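PDB 4MKO: monalysin from Pseudomonas entomophila, which forms pores in host cell membranes as a beta-barrel toxin, contributing to intestinal damage and lethality in Drosophila. Local coordinates for residues A[141-146]-A[182-187]; A[79-84]-A[124-129]; A[28-33]-A[55-60]; A[11-16]-A[108-113]; A[102-107]-A[118-123]. All blocks are in the same frame, centred on the assembly; numbering follows the deposited sequence. Where two conformers were deposited one is given.

Contact 1 of 5, residues A[141-146]-A[182-187]. With ACT (acetate ion), chain J.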
# COMPACT_ATOMS: atom_id res chain seq x y z
N TYR A 141 12.19 1.24 8.75
CA TYR A 141 10.86 1.31 8.14
C TYR A 141 10.71 0.18 7.14
O TYR A 141 11.71 -0.31 6.63
CB TYR A 141 10.67 2.62 7.36
CG TYR A 141 11.02 3.88 8.12
CD1 TYR A 141 10.05 4.56 8.87
CD2 TYR A 141 12.30 4.43 8.06
CE1 TYR A 141 10.37 5.74 9.55
CE2 TYR A 141 12.62 5.60 8.74
CZ TYR A 141 11.64 6.27 9.45
OH TYR A 141 11.98 7.44 10.11
N GLN A 142 9.46 -0.21 6.82
CA GLN A 142 9.19 -1.20 5.77
C GLN A 142 8.30 -0.54 4.70
O GLN A 142 7.38 0.20 5.04
CB GLN A 142 8.50 -2.46 6.31
CG GLN A 142 8.37 -3.58 5.26
CD GLN A 142 7.88 -4.90 5.78
OE1 GLN A 142 7.51 -5.06 6.95
NE2 GLN A 142 7.89 -5.89 4.91
N VAL A 143 8.56 -0.87 3.43
CA VAL A 143 7.77 -0.33 2.31
C VAL A 143 6.39 -0.94 2.31
O VAL A 143 6.23 -2.18 2.35
CB VAL A 143 8.48 -0.57 0.94
CG1 VAL A 143 7.57 -0.19 -0.23
CG2 VAL A 143 9.83 0.16 0.86
N VAL A 144 5.38 -0.07 2.22
CA VAL A 144 3.97 -0.44 2.10
C VAL A 144 3.48 -0.04 0.71
O VAL A 144 3.71 1.09 0.26
CB VAL A 144 3.11 0.23 3.19
CG1 VAL A 144 1.62 -0.03 2.95
CG2 VAL A 144 3.50 -0.25 4.58
N LEU A 145 2.80 -0.98 0.04
CA LEU A 145 2.19 -0.76 -1.26
C LEU A 145 0.71 -0.56 -1.04
O LEU A 145 0.05 -1.39 -0.43
CB LEU A 145 2.45 -1.94 -2.23
CG LEU A 145 3.93 -2.28 -2.47
CD1 LEU A 145 4.09 -3.63 -3.20
CD2 LEU A 145 4.67 -1.13 -3.21
N VAL A 146 0.20 0.59 -1.52
CA VAL A 146 -1.21 0.98 -1.35
C VAL A 146 -1.97 0.91 -2.67
O VAL A 146 -1.51 1.44 -3.69
CB VAL A 146 -1.33 2.40 -0.71
CG1 VAL A 146 -2.80 2.75 -0.44
CG2 VAL A 146 -0.51 2.49 0.58
N ILE A 182 -0.53 -3.70 1.36
CA ILE A 182 0.28 -4.91 1.55
C ILE A 182 1.72 -4.42 1.72
O ILE A 182 2.04 -3.28 1.38
CB ILE A 182 0.13 -5.93 0.38
CG1 ILE A 182 0.80 -5.43 -0.95
CG2 ILE A 182 -1.35 -6.36 0.15
CD1 ILE A 182 0.85 -6.41 -2.12
N THR A 183 2.61 -5.29 2.21
CA THR A 183 4.02 -4.90 2.31
C THR A 183 4.82 -5.47 1.16
O THR A 183 4.41 -6.44 0.52
CB THR A 183 4.65 -5.42 3.61
OG1 THR A 183 4.24 -6.77 3.80
CG2 THR A 183 4.32 -4.55 4.82
N GLN A 184 5.99 -4.87 0.95
CA GLN A 184 7.01 -5.33 -0.00
C GLN A 184 8.19 -5.81 0.85
O GLN A 184 8.40 -5.29 1.95
CB GLN A 184 7.46 -4.16 -0.90
CG GLN A 184 8.34 -4.57 -2.07
CD GLN A 184 8.66 -3.41 -2.97
OE1 GLN A 184 9.01 -2.31 -2.53
NE2 GLN A 184 8.57 -3.64 -4.26
N ARG A 185 8.99 -6.76 0.34
CA ARG A 185 10.18 -7.27 1.03
C ARG A 185 11.33 -6.25 0.86
O ARG A 185 12.35 -6.53 0.23
CB ARG A 185 10.55 -8.66 0.49
CG ARG A 185 11.54 -9.37 1.43
CD ARG A 185 11.63 -10.87 1.20
NE ARG A 185 12.01 -11.21 -0.16
CZ ARG A 185 13.25 -11.43 -0.57
NH1 ARG A 185 14.27 -11.31 0.27
NH2 ARG A 185 13.48 -11.76 -1.84
N LYS A 186 11.12 -5.06 1.44
CA LYS A 186 12.04 -3.94 1.37
C LYS A 186 11.95 -3.13 2.66
O LYS A 186 10.84 -2.79 3.10
CB LYS A 186 11.67 -3.09 0.16
CG LYS A 186 12.73 -2.13 -0.31
CD LYS A 186 12.40 -1.57 -1.69
CE LYS A 186 12.62 -2.57 -2.81
NZ LYS A 186 12.43 -1.93 -4.14
N ARG A 187 13.09 -2.85 3.26
CA ARG A 187 13.16 -2.07 4.48
C ARG A 187 14.27 -1.04 4.37
O ARG A 187 15.28 -1.29 3.71
CB ARG A 187 13.34 -2.98 5.72
CG ARG A 187 14.71 -3.66 5.83
CD ARG A 187 15.71 -2.85 6.63
NE ARG A 187 17.04 -3.48 6.62
CZ ARG A 187 17.98 -3.29 5.70
NH1 ARG A 187 17.76 -2.50 4.66
NH2 ARG A 187 19.15 -3.91 5.81
C ACT J . 12.75 -5.03 -6.48
O ACT J . 12.44 -3.90 -6.07
OXT ACT J . 12.07 -5.73 -7.28
CH3 ACT J . 14.08 -5.60 -5.97
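With CG anti to the backbone N (chi1 -173°) and the chain extended beyond it, Q142 reaches across to the neighbouring strand, crossing T183 at about a right angle. NE2 meets Q184 O at 3.1 Å, nearly straight at its hydrogen but from above the carbonyl plane, and the acceptor lies in the plane of the Q142 amide. The same nitrogen also bonds to T80 O, which accepts the hydroxyl of T183 as well, tying a two-stranded sheet to this one. V143 and Q184 run side by side; V143 CG1 and Q184 CG are both anti to the backbone N, and V143 CG1 comes to 3.4 Å from Q184 OE1. V143 CG2 lies 3.8 Å from K186 CB. The NE2 of Q184 is held by S111 O and D13 OD1. K186 bends at its third torsion (-74°), which carries NZ to an acetate oxygen 2.8 Å away and to a salt bridge with D17. The backbones pair through L145 and I182, with L145 N to I182 O at 2.8 Å, and through V143 N to K186 O at 3.0 Å. Between Q142 with R187 and V144 with T183 the register slips by two, and R185 centres an inverse gamma turn. This is a beta bulge where the chain turns a corner at R185, in the mixed sheet of an aerolysin-like toxin.

Contact 2 of 5, residues A[79-84]-A[124-129]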
# COMPACT_ATOMS: atom_id res chain seq x y z
N LEU A 79 9.46 -7.86 10.51
CA LEU A 79 8.83 -7.29 9.31
C LEU A 79 7.57 -8.11 9.09
O LEU A 79 7.35 -9.10 9.79
CB LEU A 79 9.77 -7.36 8.09
CG LEU A 79 11.09 -6.57 8.16
CD1 LEU A 79 11.86 -6.72 6.86
CD2 LEU A 79 10.87 -5.08 8.45
N THR A 80 6.73 -7.70 8.14
CA THR A 80 5.52 -8.47 7.82
C THR A 80 5.37 -8.68 6.33
O THR A 80 5.95 -7.95 5.51
CB THR A 80 4.25 -7.80 8.41
OG1 THR A 80 4.04 -6.55 7.77
CG2 THR A 80 4.31 -7.63 9.93
N LYS A 81 4.59 -9.71 5.96
CA LYS A 81 4.23 -10.04 4.59
C LYS A 81 2.71 -10.17 4.50
O LYS A 81 2.06 -10.43 5.51
CB LYS A 81 4.96 -11.28 4.06
CG LYS A 81 4.76 -12.58 4.84
CD LYS A 81 5.89 -13.55 4.50
CE LYS A 81 5.90 -14.75 5.42
NZ LYS A 81 7.01 -15.69 5.10
N GLY A 82 2.16 -9.94 3.30
CA GLY A 82 0.72 -9.96 3.05
C GLY A 82 0.13 -8.60 3.34
O GLY A 82 0.85 -7.59 3.34
N HIS A 83 -1.18 -8.53 3.64
CA HIS A 83 -1.79 -7.24 4.01
C HIS A 83 -1.11 -6.67 5.26
O HIS A 83 -0.64 -7.43 6.12
CB HIS A 83 -3.31 -7.38 4.20
CG HIS A 83 -4.05 -7.53 2.91
ND1 HIS A 83 -4.10 -8.74 2.24
CD2 HIS A 83 -4.70 -6.60 2.17
CE1 HIS A 83 -4.81 -8.52 1.14
NE2 HIS A 83 -5.20 -7.25 1.07
N THR A 84 -1.03 -5.33 5.36
CA THR A 84 -0.38 -4.70 6.52
C THR A 84 -1.17 -4.93 7.81
O THR A 84 -2.38 -5.11 7.76
CB THR A 84 -0.19 -3.19 6.31
OG1 THR A 84 -1.48 -2.57 6.34
CG2 THR A 84 0.56 -2.87 5.03
N GLN A 124 1.48 -11.70 8.17
CA GLN A 124 2.35 -12.71 8.75
C GLN A 124 3.68 -12.05 9.10
O GLN A 124 4.31 -11.45 8.23
CB GLN A 124 2.54 -13.91 7.79
CG GLN A 124 3.43 -15.04 8.34
CD GLN A 124 2.87 -15.70 9.58
OE1 GLN A 124 1.82 -16.35 9.55
NE2 GLN A 124 3.56 -15.54 10.70
N SER A 125 4.08 -12.12 10.37
CA SER A 125 5.34 -11.54 10.83
C SER A 125 6.49 -12.50 10.51
O SER A 125 6.29 -13.71 10.44
CB SER A 125 5.30 -11.25 12.32
OG SER A 125 5.22 -12.46 13.06
N PHE A 126 7.69 -11.94 10.31
CA PHE A 126 8.91 -12.71 10.05
C PHE A 126 10.09 -11.91 10.54
O PHE A 126 10.05 -10.68 10.55
CB PHE A 126 9.07 -13.14 8.58
CG PHE A 126 9.37 -12.05 7.59
CD1 PHE A 126 8.35 -11.27 7.05
CD2 PHE A 126 10.68 -11.82 7.15
CE1 PHE A 126 8.63 -10.28 6.11
CE2 PHE A 126 10.96 -10.82 6.22
CZ PHE A 126 9.93 -10.06 5.69
N THR A 127 11.14 -12.62 10.97
CA THR A 127 12.34 -12.00 11.50
C THR A 127 13.28 -11.64 10.36
O THR A 127 13.55 -12.47 9.48
CB THR A 127 13.03 -12.96 12.51
OG1 THR A 127 12.06 -13.37 13.48
CG2 THR A 127 14.23 -12.33 13.22
N ASP A 128 13.81 -10.42 10.41
CA ASP A 128 14.82 -9.97 9.48
C ASP A 128 16.01 -9.47 10.31
O ASP A 128 15.82 -9.05 11.45
CB ASP A 128 14.29 -8.89 8.53
CG ASP A 128 15.23 -8.59 7.39
OD1 ASP A 128 15.68 -9.55 6.73
OD2 ASP A 128 15.50 -7.39 7.14
N THR A 129 17.22 -9.60 9.78
CA THR A 129 18.41 -9.16 10.52
C THR A 129 19.28 -8.27 9.66
O THR A 129 19.32 -8.45 8.45
CB THR A 129 19.25 -10.37 11.03
OG1 THR A 129 19.80 -11.08 9.92
CG2 THR A 129 18.46 -11.33 11.94
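This is an antiparallel two-stranded pairing near the surface, made by the start of strand 124-133 and the end of strand 72-81, within the region assigned to pore formation in this aerolysin-like fold. L79 with F126 and K81 with Q124 are hydrogen-bonded pairs, and T80 with S125 is the non-hydrogen-bonded pair between them. L79 N reaches F126 O at 2.9 Å, nearly along the C=O axis, whereas F126 N approaches L79 O from above its carbonyl plane. The bonds of the K81 and Q124 backbones both lie in the carbonyl planes.

On the face carrying L79, K81 and F126, the phenyl ring is folded back over the partner strand, because its CG takes the crowded position between backbone N and carbonyl carbon (chi1 70°). L79 CB then sits over one ring face in a CH-pi contact, 4.0 Å from the F126 ring centroid and displaced toward the rim, while T80 O lies at the ring edge. K81 and Q124 point the same way, the aliphatic part of the extended lysine running beside the glutamine; K81 NZ continues to a salt bridge with E118. Q124 bends at chi2 (63°), so that its NE2 bonds to O of the next residue, S125, on a lone pair, in the plane of its own amide. Farther along the strand, L79 CD1 rests 3.7 Å from D128 CB.

Contact 3 of 5, residues A[28-33]-A[55-60]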
# COMPACT_ATOMS: atom_id res chain seq x y z
N GLN A 28 9.25 10.00 2.66
CA GLN A 28 8.11 9.40 3.38
C GLN A 28 7.31 8.48 2.45
O GLN A 28 6.79 7.46 2.90
CB GLN A 28 7.15 10.48 3.89
CG GLN A 28 7.63 11.25 5.12
CD GLN A 28 6.65 12.34 5.44
OE1 GLN A 28 6.39 13.23 4.62
NE2 GLN A 28 6.07 12.29 6.63
N GLY A 29 7.14 8.89 1.21
CA GLY A 29 6.31 8.13 0.28
C GLY A 29 6.12 8.78 -1.07
O GLY A 29 6.58 9.90 -1.31
N CYS A 30 5.50 8.04 -1.98
CA CYS A 30 5.30 8.52 -3.33
C CYS A 30 3.98 8.00 -3.89
O CYS A 30 3.50 6.94 -3.47
CB CYS A 30 6.49 8.15 -4.22
SG CYS A 30 6.78 6.37 -4.42
N TRP A 31 3.41 8.76 -4.83
CA TRP A 31 2.25 8.30 -5.60
C TRP A 31 2.82 7.28 -6.57
O TRP A 31 3.97 7.41 -7.01
CB TRP A 31 1.62 9.46 -6.38
CG TRP A 31 0.97 10.48 -5.49
CD1 TRP A 31 1.56 11.60 -4.96
CD2 TRP A 31 -0.36 10.44 -4.97
NE1 TRP A 31 0.64 12.30 -4.22
CE2 TRP A 31 -0.54 11.60 -4.19
CE3 TRP A 31 -1.44 9.54 -5.10
CZ2 TRP A 31 -1.75 11.89 -3.54
CZ3 TRP A 31 -2.64 9.83 -4.47
CH2 TRP A 31 -2.79 10.99 -3.69
N VAL A 32 2.05 6.25 -6.89
CA VAL A 32 2.51 5.19 -7.79
C VAL A 32 1.66 5.20 -9.05
O VAL A 32 0.44 5.17 -8.95
CB VAL A 32 2.43 3.80 -7.08
CG1 VAL A 32 2.77 2.65 -8.05
CG2 VAL A 32 3.35 3.75 -5.87
N ASP A 33 2.31 5.22 -10.22
CA ASP A 33 1.64 5.16 -11.53
C ASP A 33 1.61 3.67 -11.88
O ASP A 33 2.64 3.08 -12.22
CB ASP A 33 2.45 5.96 -12.58
CG ASP A 33 2.02 5.80 -14.03
OD1 ASP A 33 0.97 5.17 -14.28
OD2 ASP A 33 2.73 6.31 -14.92
N VAL A 55 -1.72 2.91 -6.01
CA VAL A 55 -1.84 4.37 -5.98
C VAL A 55 -0.75 5.07 -5.17
O VAL A 55 -0.50 6.26 -5.38
CB VAL A 55 -3.24 4.87 -5.53
CG1 VAL A 55 -4.31 4.58 -6.60
CG2 VAL A 55 -3.65 4.30 -4.15
N PHE A 56 -0.19 4.37 -4.18
CA PHE A 56 0.78 5.02 -3.30
C PHE A 56 1.72 4.01 -2.70
O PHE A 56 1.43 2.82 -2.66
CB PHE A 56 -0.01 5.75 -2.18
CG PHE A 56 0.72 6.95 -1.58
CD1 PHE A 56 0.71 8.17 -2.24
CD2 PHE A 56 1.36 6.86 -0.36
CE1 PHE A 56 1.39 9.28 -1.70
CE2 PHE A 56 2.01 7.97 0.19
CZ PHE A 56 2.03 9.16 -0.49
N ALA A 57 2.87 4.48 -2.25
CA ALA A 57 3.82 3.60 -1.55
C ALA A 57 4.42 4.42 -0.46
O ALA A 57 4.74 5.59 -0.70
CB ALA A 57 4.90 3.10 -2.50
N TYR A 58 4.50 3.87 0.75
CA TYR A 58 5.07 4.68 1.83
C TYR A 58 5.88 3.83 2.79
O TYR A 58 5.81 2.60 2.75
CB TYR A 58 4.01 5.53 2.55
CG TYR A 58 3.06 4.74 3.41
CD1 TYR A 58 1.93 4.14 2.86
CD2 TYR A 58 3.26 4.63 4.78
CE1 TYR A 58 1.03 3.43 3.66
CE2 TYR A 58 2.37 3.92 5.59
CZ TYR A 58 1.26 3.31 5.01
OH TYR A 58 0.37 2.62 5.77
N LEU A 59 6.62 4.49 3.67
CA LEU A 59 7.46 3.81 4.65
C LEU A 59 6.72 3.75 5.98
O LEU A 59 6.37 4.79 6.55
CB LEU A 59 8.78 4.57 4.80
CG LEU A 59 9.75 4.49 3.61
CD1 LEU A 59 10.99 5.32 3.88
CD2 LEU A 59 10.13 3.05 3.30
N GLN A 60 6.45 2.53 6.46
CA GLN A 60 5.76 2.41 7.74
C GLN A 60 6.76 2.05 8.82
O GLN A 60 7.68 1.27 8.60
CB GLN A 60 4.59 1.43 7.67
CG GLN A 60 4.95 -0.04 7.88
CD GLN A 60 3.72 -0.92 7.98
OE1 GLN A 60 2.56 -0.46 7.89
NE2 GLN A 60 3.96 -2.22 8.09
O HOH W 1 6.34 7.39 5.76
O HOH W 2 -1.25 7.19 -7.86
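A carbonyl oxygen lies over an aromatic ring here: C30 O stands above one face of F56, 3.3 Å from F56 CD1, while also accepting the backbone N-H of A57. The setting is the antiparallel beta hairpin of strands 29-43 and 46-67, whose pairs alternate G29 with Y58, C30 with A57 and W31 with F56. With CG anti to its backbone N (chi1 -153°), F56 leans across the neighbouring strand and turns its edge to the indole of W31. The T-shaped pair has centroids 5.0 Å apart, measured from the five-membered ring of W31 to the ring of F56, and planes at 89°. H221 stacks on W31, whose NE1 bonds to F4 O. G29, without a side chain, lets its CA come to 4.0 Å from Y58 CA, with A57 O close by. On the other face, C30 SG is a ligand of a mercury ion. Opposite V146 of strand 136-151, V55 and F56 together form a classic beta bulge, and V55 O takes V32 N from far above its carbonyl plane. Water bridges finish both ends, one donating to Q28 O and L59 O, the other to V32 O and V55 O at 2.9 Å and 2.8 Å.

Contact 4 of 5, residues A[11-16]-A[108-113]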
# COMPACT_ATOMS: atom_id res chain seq x y z
N LYS A 11 6.87 5.24 -11.31
CA LYS A 11 6.34 4.09 -12.05
C LYS A 11 7.33 2.92 -11.95
O LYS A 11 8.42 3.00 -12.53
CB LYS A 11 6.09 4.48 -13.52
CG LYS A 11 5.52 3.36 -14.38
CD LYS A 11 5.23 3.90 -15.78
CE LYS A 11 4.67 2.85 -16.71
NZ LYS A 11 4.44 3.41 -18.07
N GLY A 12 6.95 1.88 -11.23
CA GLY A 12 7.73 0.65 -11.09
C GLY A 12 8.78 0.69 -10.01
O GLY A 12 9.13 1.76 -9.49
N ASP A 13 9.31 -0.49 -9.68
CA ASP A 13 10.31 -0.68 -8.63
C ASP A 13 11.61 0.06 -8.88
O ASP A 13 12.20 0.53 -7.90
CB ASP A 13 10.58 -2.17 -8.38
CG ASP A 13 9.55 -2.91 -7.52
OD1 ASP A 13 8.82 -2.24 -6.75
OD2 ASP A 13 9.52 -4.16 -7.58
N PHE A 14 12.08 0.16 -10.14
CA PHE A 14 13.33 0.91 -10.38
C PHE A 14 13.14 2.38 -9.97
O PHE A 14 14.02 2.92 -9.29
CB PHE A 14 13.81 0.80 -11.83
CG PHE A 14 14.49 -0.52 -12.12
CD1 PHE A 14 15.76 -0.80 -11.63
CD2 PHE A 14 13.86 -1.48 -12.91
CE1 PHE A 14 16.37 -2.03 -11.89
CE2 PHE A 14 14.48 -2.71 -13.16
CZ PHE A 14 15.74 -2.96 -12.67
N ALA A 15 11.97 2.97 -10.31
CA ALA A 15 11.65 4.37 -9.94
C ALA A 15 11.46 4.56 -8.43
O ALA A 15 11.98 5.53 -7.88
CB ALA A 15 10.45 4.88 -10.73
N ILE A 16 10.79 3.62 -7.74
CA ILE A 16 10.63 3.68 -6.27
C ILE A 16 12.01 3.58 -5.60
O ILE A 16 12.28 4.30 -4.63
CB ILE A 16 9.60 2.66 -5.72
CG1 ILE A 16 8.20 2.94 -6.31
CG2 ILE A 16 9.60 2.61 -4.16
CD1 ILE A 16 7.21 1.76 -6.27
N SER A 108 2.43 -3.36 -13.43
CA SER A 108 2.91 -2.05 -12.93
C SER A 108 4.42 -2.07 -12.66
O SER A 108 4.95 -1.08 -12.12
CB SER A 108 2.17 -1.69 -11.64
OG SER A 108 0.77 -1.58 -11.89
N GLU A 109 5.10 -3.18 -13.01
CA GLU A 109 6.56 -3.35 -12.83
C GLU A 109 6.97 -3.29 -11.36
O GLU A 109 8.03 -2.76 -10.99
CB GLU A 109 7.35 -2.34 -13.71
CG GLU A 109 7.12 -2.54 -15.20
CD GLU A 109 7.47 -1.34 -16.07
OE1 GLU A 109 8.55 -0.74 -15.86
OE2 GLU A 109 6.68 -1.03 -16.99
N ILE A 110 6.11 -3.85 -10.50
CA ILE A 110 6.34 -3.95 -9.07
C ILE A 110 6.35 -5.42 -8.71
O ILE A 110 5.56 -6.18 -9.24
CB ILE A 110 5.25 -3.17 -8.29
CG1 ILE A 110 5.41 -1.65 -8.49
CG2 ILE A 110 5.21 -3.55 -6.78
CD1 ILE A 110 4.15 -0.85 -8.16
N SER A 111 7.25 -5.80 -7.80
CA SER A 111 7.32 -7.16 -7.28
C SER A 111 7.28 -7.05 -5.76
O SER A 111 8.00 -6.23 -5.19
CB SER A 111 8.62 -7.85 -7.73
OG SER A 111 8.74 -9.11 -7.09
N THR A 112 6.44 -7.88 -5.08
CA THR A 112 6.36 -7.83 -3.63
C THR A 112 7.60 -8.42 -2.97
O THR A 112 7.95 -7.99 -1.87
CB THR A 112 5.12 -8.58 -3.09
OG1 THR A 112 5.31 -9.97 -3.33
CG2 THR A 112 3.81 -8.11 -3.75
N GLY A 113 8.22 -9.40 -3.61
CA GLY A 113 9.38 -10.08 -3.03
C GLY A 113 8.97 -11.22 -2.13
O GLY A 113 9.82 -11.90 -1.54
O HOH W 3 4.31 1.26 -10.81
O HOH W 4 10.78 -2.42 -12.00
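From its CB, 3.7 Å from E109 O, the side chain of D13 runs out along loop 108-113 at about a right angle to I110. CG is anti to the carbonyl carbon (chi1 -80°), which brings the carboxylate alongside the I110 backbone. OD1 rests 3.8 Å from I110 CG2 and accepts a bond from the amide of Q184. OD2 is met by S111 N at 2.8 Å, from above the carboxylate plane. The backbone of the same aspartate adds a second grip, D13 N to E109 O at 2.9 Å, here with the donor above the carbonyl plane of E109. D13 lies in the first turn of helix 12-20, where I16 N bonds to G12 O. E109 has positive phi and closes helix 103-107 in a Schellman motif, so the start of one helix meets the end of another. G12 CA packs 3.4 Å from S108 O, and one water joins G12 N to S108 O. A second water donates to E109 O and weakly reaches F14 N. The N-H donors and helix start would favour the D13 anion, but a bound acetate, its nearest atom about 3 Å off, would oppose it, so the ionisation is undecided.

Contact 5 of 5, residues A[102-107]-A[118-123]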
# COMPACT_ATOMS: atom_id res chain seq x y z
N ASP A 102 -2.20 -10.45 -8.20
CA ASP A 102 -0.83 -10.00 -8.36
C ASP A 102 -0.45 -9.58 -9.78
O ASP A 102 0.53 -8.87 -9.95
CB ASP A 102 0.18 -10.99 -7.79
CG ASP A 102 1.46 -10.29 -7.35
OD1 ASP A 102 1.37 -9.31 -6.58
OD2 ASP A 102 2.55 -10.71 -7.78
N ILE A 103 -1.29 -9.90 -10.81
CA ILE A 103 -1.06 -9.38 -12.17
C ILE A 103 -1.03 -7.83 -12.14
O ILE A 103 -0.43 -7.23 -13.03
CB ILE A 103 -2.07 -9.89 -13.23
CG1 ILE A 103 -3.51 -9.38 -12.95
CG2 ILE A 103 -2.00 -11.42 -13.39
CD1 ILE A 103 -4.39 -9.32 -14.18
N VAL A 104 -1.66 -7.20 -11.12
CA VAL A 104 -1.65 -5.73 -11.00
C VAL A 104 -0.21 -5.25 -10.76
O VAL A 104 0.19 -4.22 -11.31
CB VAL A 104 -2.66 -5.17 -9.94
CG1 VAL A 104 -2.24 -5.49 -8.51
CG2 VAL A 104 -2.88 -3.66 -10.13
N ASN A 105 0.57 -6.02 -9.99
CA ASN A 105 1.97 -5.71 -9.66
C ASN A 105 2.87 -5.97 -10.84
O ASN A 105 3.62 -5.08 -11.25
CB ASN A 105 2.39 -6.44 -8.39
CG ASN A 105 1.88 -5.73 -7.15
OD1 ASN A 105 1.70 -4.50 -7.16
ND2 ASN A 105 1.67 -6.47 -6.07
N VAL A 106 2.70 -7.13 -11.47
CA VAL A 106 3.48 -7.47 -12.65
C VAL A 106 3.30 -6.42 -13.77
O VAL A 106 4.31 -5.92 -14.28
CB VAL A 106 3.21 -8.92 -13.13
CG1 VAL A 106 3.97 -9.23 -14.42
CG2 VAL A 106 3.55 -9.93 -12.03
N GLY A 107 2.05 -6.03 -14.05
CA GLY A 107 1.76 -5.05 -15.08
C GLY A 107 2.25 -3.65 -14.74
O GLY A 107 2.47 -2.85 -15.64
N GLU A 118 1.61 -15.74 -0.30
CA GLU A 118 1.89 -14.81 0.79
C GLU A 118 1.53 -13.35 0.49
O GLU A 118 1.09 -12.66 1.40
CB GLU A 118 3.40 -14.83 1.09
CG GLU A 118 3.92 -16.01 1.89
CD GLU A 118 5.43 -16.06 2.00
OE1 GLU A 118 6.13 -15.28 1.30
OE2 GLU A 118 5.93 -16.89 2.79
N SER A 119 1.83 -12.87 -0.72
CA SER A 119 1.75 -11.46 -1.12
C SER A 119 0.44 -10.73 -0.76
O SER A 119 0.50 -9.58 -0.30
CB SER A 119 2.02 -11.33 -2.62
OG SER A 119 3.34 -11.74 -2.93
N TRP A 120 -0.72 -11.42 -0.95
CA TRP A 120 -2.05 -10.82 -0.74
C TRP A 120 -2.86 -11.53 0.35
O TRP A 120 -4.07 -11.35 0.46
CB TRP A 120 -2.81 -10.80 -2.07
CG TRP A 120 -2.19 -9.90 -3.11
CD1 TRP A 120 -1.22 -10.23 -4.01
CD2 TRP A 120 -2.49 -8.51 -3.33
NE1 TRP A 120 -0.92 -9.14 -4.80
CE2 TRP A 120 -1.68 -8.07 -4.40
CE3 TRP A 120 -3.42 -7.61 -2.75
CZ2 TRP A 120 -1.78 -6.78 -4.93
CZ3 TRP A 120 -3.51 -6.33 -3.27
CH2 TRP A 120 -2.69 -5.92 -4.35
N SER A 121 -2.17 -12.32 1.16
CA SER A 121 -2.79 -13.07 2.24
C SER A 121 -2.89 -12.22 3.51
O SER A 121 -2.68 -11.00 3.48
CB SER A 121 -1.99 -14.36 2.50
OG SER A 121 -2.72 -15.26 3.31
N THR A 122 -3.21 -12.87 4.64
CA THR A 122 -3.29 -12.22 5.93
C THR A 122 -1.89 -11.84 6.40
O THR A 122 -0.91 -12.47 5.96
CB THR A 122 -4.02 -13.12 6.95
OG1 THR A 122 -3.32 -14.37 7.04
CG2 THR A 122 -5.49 -13.35 6.59
N THR A 123 -1.79 -10.83 7.28
CA THR A 123 -0.52 -10.36 7.85
C THR A 123 0.21 -11.53 8.54
O THR A 123 -0.38 -12.24 9.37
CB THR A 123 -0.74 -9.24 8.89
OG1 THR A 123 -1.70 -8.29 8.43
CG2 THR A 123 0.56 -8.52 9.25
O HOH W 5 2.61 -12.73 -5.72
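D102 OD1 is gripped by two N-H groups, from the indole of W120 and the amide of N105, where helix 103-107 meets a type I beta turn running from E118 to S121. W120 NE1 reaches it at 2.9 Å with an angle of 163° at the hydrogen, on the anti lone pair, and the oxygen lies near the indole plane. N105 ND2, also 2.9 Å from D102 OD1, comes instead from above the carboxylate plane. The acid takes this position because its CG is anti to the backbone N (chi1 -153°); the carboxylate and ring planes are 68° apart. N105 and W120 meet tip to tip, with ND2 3.6 Å from W120 CZ2, and the asparagine OD1 accepts from the hydroxyl of Y147, whose ring also meets the indole. Two donors on one oxygen would be expected to stabilise the aspartate as the anion. D102 O is doubly used as well, taking N105 N and V106 N in the first turn of the helix. A water bridges the other carboxylate oxygen, weakly, to S119 OG, which also bonds to T112. At the ring carbon that N105 meets, V104 crosses W120 at about a right angle, its CG1 3.8 Å from W120 CZ2.

In the fold
Contacts 1 and 3 belong to one mixed sheet, with centres about 9 Å apart; strand 136-151 of contact 1 pairs with strand 46-67 of contact 3. Contact 2 lies about 9 Å from contact 1, centre to centre, in a separate two-stranded sheet tied to it through T80. Along the chain contact 3 closes first; contact 5 then falls between the segments of contact 2, and contact 1 comes last. Contact 4 spans farthest, joining helix 12-20 to the loop after helix 103-107, so that its segments alternate with those of contacts 2 and 5. In this cleaved monomer the presumed pore-forming region 67-135 is tied to the mixed sheet where contacts 2, 4 and 5 touch contact 1.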